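Local coordinates for putative transcriptional regulator (Streptomyces coelicolor A3, PDB 2PQQ), which probably binds cyclic AMP through this N-terminal domain and regulates transcription as a DNA-binding member of the cAMP receptor protein family, at residues 44-52 / 103-111. Sequence-based numbering, arbitrary orientation.
Sequences DPGDRLYVV and LLALGHGDL
The methyl of A105 touches both Y50 and R48, on the same face of an antiparallel strand pair. Its CB meets the Y50 ring at CD1 (3.7 Å). It also lies 3.6 Å above the plane of the R48 guanidinium, displaced toward the rim of that group. A bend at chi3 (130°) turns the end of R48 over this methyl. From there R48 NH2 makes a weak hydrogen bond to S29 OG. Beyond Y50, L103 CD2 touches both Y50 CB (3.8 Å) and V52 CG2 (3.9 Å), and its side chain crosses both neighbours at a slant. V31, L33 and L39 also touch L103. The other face carries L49, V51, L104 and L106. Across the two strands their side chains meet less closely, L49 CD2 lying 4.2 Å from L106 CB. L106 also packs on L24 of helix 18-27.

Reciprocal backbone bonds join L49 with L106 and V51 with L104. At the strand end, H108 N gives a nearly straight bond (2.7 Å, 167°) to D47 O. A water links D47 OD2 to G109 N. D110 OD2 takes the N-H of G107, and D110 N bonds back to G107 O, which ties down the turn leading to helix 111-117. H108 packs on R127 of the second subunit. Strands 48-52 and 103-107 form an antiparallel pair in the beta-roll of a CRP-type cyclic nucleotide-binding domain, where the roll passes into its C-terminal helices.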
ATOM      1  N   ASP A  44     -17.402  -8.651  16.728  1.00 37.71           N
ATOM      2  CA  ASP A  44     -17.390  -8.260  18.139  1.00 38.62           C
ATOM      3  C   ASP A  44     -16.789  -6.867  18.334  1.00 38.89           C
ATOM      4  O   ASP A  44     -15.828  -6.503  17.647  1.00 38.99           O
ATOM      5  CB  ASP A  44     -16.519  -9.225  18.953  1.00 39.23           C
ATOM      6  CG  ASP A  44     -17.233 -10.519  19.341  1.00 40.28           C
ATOM      7  OD1 ASP A  44     -18.440 -10.685  19.045  1.00 37.73           O
ATOM      8  OD2 ASP A  44     -16.546 -11.364  19.972  1.00 42.69           O
ATOM      9  N   PRO A  45     -17.338  -6.084  19.282  1.00 38.98           N
ATOM     10  CA  PRO A  45     -16.613  -4.862  19.652  1.00 38.66           C
ATOM     11  C   PRO A  45     -15.210  -5.237  20.099  1.00 38.30           C
ATOM     12  O   PRO A  45     -15.055  -6.238  20.798  1.00 38.45           O
ATOM     13  CB  PRO A  45     -17.434  -4.312  20.825  1.00 39.17           C
ATOM     14  CG  PRO A  45     -18.877  -4.851  20.555  1.00 39.64           C
ATOM     15  CD  PRO A  45     -18.616  -6.239  20.015  1.00 39.10           C
ATOM     16  N   GLY A  46     -14.196  -4.492  19.656  1.00 37.44           N
ATOM     17  CA  GLY A  46     -12.803  -4.781  20.035  1.00 38.27           C
ATOM     18  C   GLY A  46     -12.076  -3.540  20.513  1.00 38.38           C
ATOM     19  O   GLY A  46     -12.131  -2.493  19.869  1.00 38.96           O
ATOM     20  N   ASP A  47     -11.448  -3.627  21.675  1.00 39.09           N
ATOM     21  CA  ASP A  47     -10.757  -2.455  22.246  1.00 40.15           C
ATOM     22  C   ASP A  47      -9.552  -2.894  23.059  1.00 39.64           C
ATOM     23  O   ASP A  47      -9.098  -2.164  23.944  1.00 39.62           O
ATOM     24  CB  ASP A  47     -11.725  -1.557  23.074  1.00 40.88           C
ATOM     25  CG  ASP A  47     -12.030  -2.115  24.485  1.00 44.32           C
ATOM     26  OD1 ASP A  47     -12.108  -3.353  24.659  1.00 47.22           O
ATOM     27  OD2 ASP A  47     -12.191  -1.295  25.435  1.00 47.37           O
ATOM     28  N   ARG A  48      -9.042  -4.088  22.739  1.00 39.07           N
ATOM     29  CA  ARG A  48      -7.910  -4.692  23.438  1.00 39.20           C
ATOM     30  C   ARG A  48      -6.879  -5.159  22.450  1.00 37.61           C
ATOM     31  O   ARG A  48      -7.226  -5.689  21.402  1.00 37.28           O
ATOM     32  CB  ARG A  48      -8.338  -5.958  24.204  1.00 40.49           C
ATOM     33  CG  ARG A  48      -9.091  -5.761  25.461  1.00 44.97           C
ATOM     34  CD  ARG A  48      -9.512  -7.121  25.986  1.00 50.00           C
ATOM     35  NE  ARG A  48      -9.173  -7.291  27.401  1.00 56.75           N
ATOM     36  CZ  ARG A  48      -9.311  -8.435  28.082  1.00 58.31           C
ATOM     37  NH1 ARG A  48      -9.782  -9.530  27.485  1.00 58.12           N
ATOM     38  NH2 ARG A  48      -8.965  -8.488  29.362  1.00 59.52           N
ATOM     39  N   LEU A  49      -5.638  -5.019  22.822  1.00 35.37           N
ATOM     40  CA  LEU A  49      -4.496  -5.628  22.207  1.00 35.48           C
ATOM     41  C   LEU A  49      -4.090  -6.829  23.023  1.00 33.57           C
ATOM     42  O   LEU A  49      -4.270  -6.807  24.191  1.00 33.33           O
ATOM     43  CB  LEU A  49      -3.399  -4.598  22.251  1.00 35.51           C
ATOM     44  CG  LEU A  49      -1.925  -4.856  22.200  1.00 40.16           C
ATOM     45  CD1 LEU A  49      -1.244  -3.593  21.876  1.00 37.73           C
ATOM     46  CD2 LEU A  49      -1.435  -5.399  23.449  1.00 39.75           C
ATOM     47  N   TYR A  50      -3.572  -7.871  22.395  1.00 32.39           N
ATOM     48  CA  TYR A  50      -3.073  -9.038  23.129  1.00 32.62           C
ATOM     49  C   TYR A  50      -1.644  -9.311  22.689  1.00 32.53           C
ATOM     50  O   TYR A  50      -1.285  -9.054  21.538  1.00 33.69           O
ATOM     51  CB  TYR A  50      -3.913 -10.302  22.852  1.00 33.24           C
ATOM     52  CG  TYR A  50      -5.392 -10.221  23.170  1.00 33.36           C
ATOM     53  CD1 TYR A  50      -5.900 -10.710  24.380  1.00 34.56           C
ATOM     54  CD2 TYR A  50      -6.293  -9.678  22.244  1.00 33.25           C
ATOM     55  CE1 TYR A  50      -7.289 -10.607  24.678  1.00 35.06           C
ATOM     56  CE2 TYR A  50      -7.675  -9.597  22.520  1.00 33.97           C
ATOM     57  CZ  TYR A  50      -8.156 -10.046  23.736  1.00 35.34           C
ATOM     58  OH  TYR A  50      -9.524  -9.995  23.970  1.00 36.67           O
ATOM     59  N   VAL A  51      -0.836  -9.869  23.554  1.00 32.66           N
ATOM     60  CA  VAL A  51       0.440 -10.441  23.184  1.00 32.78           C
ATOM     61  C   VAL A  51       0.326 -11.884  23.574  1.00 33.11           C
ATOM     62  O   VAL A  51      -0.004 -12.171  24.675  1.00 32.89           O
ATOM     63  CB  VAL A  51       1.590  -9.771  23.944  1.00 32.90           C
ATOM     64  CG1 VAL A  51       2.853 -10.484  23.728  1.00 30.50           C
ATOM     65  CG2 VAL A  51       1.733  -8.328  23.551  1.00 34.26           C
ATOM     66  N   VAL A  52       0.459 -12.780  22.616  1.00 33.61           N
ATOM     67  CA  VAL A  52       0.401 -14.203  22.940  1.00 34.10           C
ATOM     68  C   VAL A  52       1.685 -14.560  23.701  1.00 34.35           C
ATOM     69  O   VAL A  52       2.790 -14.267  23.223  1.00 35.23           O
ATOM     70  CB  VAL A  52       0.286 -15.099  21.651  1.00 33.80           C
ATOM     71  CG1 VAL A  52       0.446 -16.573  21.995  1.00 34.87           C
ATOM     72  CG2 VAL A  52      -1.029 -14.878  20.967  1.00 33.20           C
ATOM     73  N   LEU A 103      -2.300 -15.372  27.084  1.00 33.27           N
ATOM     74  CA  LEU A 103      -2.095 -14.057  26.492  1.00 33.30           C
ATOM     75  C   LEU A 103      -2.068 -12.989  27.587  1.00 32.83           C
ATOM     76  O   LEU A 103      -2.607 -13.196  28.678  1.00 32.77           O
ATOM     77  CB  LEU A 103      -3.228 -13.688  25.516  1.00 32.99           C
ATOM     78  CG  LEU A 103      -3.814 -14.705  24.528  1.00 33.94           C
ATOM     79  CD1 LEU A 103      -5.099 -15.257  25.084  1.00 34.49           C
ATOM     80  CD2 LEU A 103      -4.084 -14.036  23.208  1.00 33.68           C
ATOM     81  N   LEU A 104      -1.457 -11.854  27.272  1.00 31.80           N
ATOM     82  CA  LEU A 104      -1.562 -10.669  28.118  1.00 32.73           C
ATOM     83  C   LEU A 104      -2.351  -9.640  27.322  1.00 32.00           C
ATOM     84  O   LEU A 104      -2.055  -9.433  26.155  1.00 31.08           O
ATOM     85  CB  LEU A 104      -0.166 -10.141  28.434  1.00 32.36           C
ATOM     86  CG  LEU A 104       0.582 -11.020  29.445  1.00 34.65           C
ATOM     87  CD1 LEU A 104       2.042 -10.562  29.589  1.00 34.58           C
ATOM     88  CD2 LEU A 104      -0.138 -11.018  30.794  1.00 37.91           C
ATOM     89  N   ALA A 105      -3.338  -9.011  27.935  1.00 32.91           N
ATOM     90  CA  ALA A 105      -4.214  -8.081  27.215  1.00 33.06           C
ATOM     91  C   ALA A 105      -4.073  -6.665  27.745  1.00 33.81           C
ATOM     92  O   ALA A 105      -3.977  -6.462  28.958  1.00 33.64           O
ATOM     93  CB  ALA A 105      -5.661  -8.541  27.354  1.00 33.73           C
ATOM     94  N   LEU A 106      -4.075  -5.676  26.859  1.00 34.74           N
ATOM     95  CA  LEU A 106      -4.151  -4.272  27.304  1.00 34.65           C
ATOM     96  C   LEU A 106      -5.359  -3.630  26.631  1.00 35.01           C
ATOM     97  O   LEU A 106      -5.465  -3.674  25.412  1.00 34.06           O
ATOM     98  CB  LEU A 106      -2.851  -3.516  26.964  1.00 35.41           C
ATOM     99  CG  LEU A 106      -2.673  -2.081  27.521  1.00 34.84           C
ATOM    100  CD1 LEU A 106      -2.458  -2.045  29.059  1.00 34.03           C
ATOM    101  CD2 LEU A 106      -1.564  -1.305  26.798  1.00 34.64           C
ATOM    102  N   GLY A 107      -6.268  -3.051  27.420  1.00 35.18           N
ATOM    103  CA  GLY A 107      -7.472  -2.416  26.887  1.00 34.90           C
ATOM    104  C   GLY A 107      -7.285  -0.922  26.680  1.00 36.17           C
ATOM    105  O   GLY A 107      -6.477  -0.273  27.365  1.00 34.21           O
ATOM    106  N   HIS A 108      -8.033  -0.376  25.724  1.00 36.72           N
ATOM    107  CA  HIS A 108      -8.111   1.069  25.565  1.00 37.60           C
ATOM    108  C   HIS A 108      -8.271   1.809  26.912  1.00 37.20           C
ATOM    109  O   HIS A 108      -7.590   2.814  27.154  1.00 37.32           O
ATOM    110  CB  HIS A 108      -9.242   1.467  24.603  1.00 37.88           C
ATOM    111  CG  HIS A 108      -9.203   2.907  24.228  1.00 37.80           C
ATOM    112  ND1 HIS A 108     -10.081   3.829  24.751  1.00 40.76           N
ATOM    113  CD2 HIS A 108      -8.334   3.606  23.459  1.00 39.78           C
ATOM    114  CE1 HIS A 108      -9.786   5.029  24.281  1.00 40.56           C
ATOM    115  NE2 HIS A 108      -8.729   4.924  23.498  1.00 42.67           N
ATOM    116  N   GLY A 109      -9.140   1.284  27.775  1.00 37.42           N
ATOM    117  CA  GLY A 109      -9.443   1.845  29.099  1.00 37.82           C
ATOM    118  C   GLY A 109      -8.242   1.929  30.039  1.00 38.28           C
ATOM    119  O   GLY A 109      -8.248   2.720  30.986  1.00 38.02           O
ATOM    120  N   ASP A 110      -7.212   1.124  29.780  1.00 38.23           N
ATOM    121  CA  ASP A 110      -6.016   1.077  30.627  1.00 39.23           C
ATOM    122  C   ASP A 110      -4.934   2.044  30.190  1.00 39.05           C
ATOM    123  O   ASP A 110      -3.881   2.175  30.840  1.00 39.16           O
ATOM    124  CB  ASP A 110      -5.399  -0.318  30.576  1.00 39.94           C
ATOM    125  CG  ASP A 110      -6.351  -1.384  30.997  1.00 42.53           C
ATOM    126  OD1 ASP A 110      -7.122  -1.159  31.956  1.00 41.84           O
ATOM    127  OD2 ASP A 110      -6.307  -2.463  30.361  1.00 45.19           O
ATOM    128  N   LEU A 111      -5.165   2.693  29.064  1.00 39.11           N
ATOM    129  CA  LEU A 111      -4.171   3.570  28.486  1.00 39.02           C
ATOM    130  C   LEU A 111      -4.037   4.869  29.256  1.00 38.03           C
ATOM    131  O   LEU A 111      -2.932   5.303  29.581  1.00 38.28           O
ATOM    132  CB  LEU A 111      -4.571   3.857  27.032  1.00 39.23           C
ATOM    133  CG  LEU A 111      -3.537   4.201  25.979  1.00 41.91           C
ATOM    134  CD1 LEU A 111      -2.300   3.278  26.042  1.00 40.35           C
ATOM    135  CD2 LEU A 111      -4.264   4.163  24.593  1.00 38.54           C
TER
HETATM  136  O   HOH W   1     -10.603  -0.977  28.143  1.00 42.32           O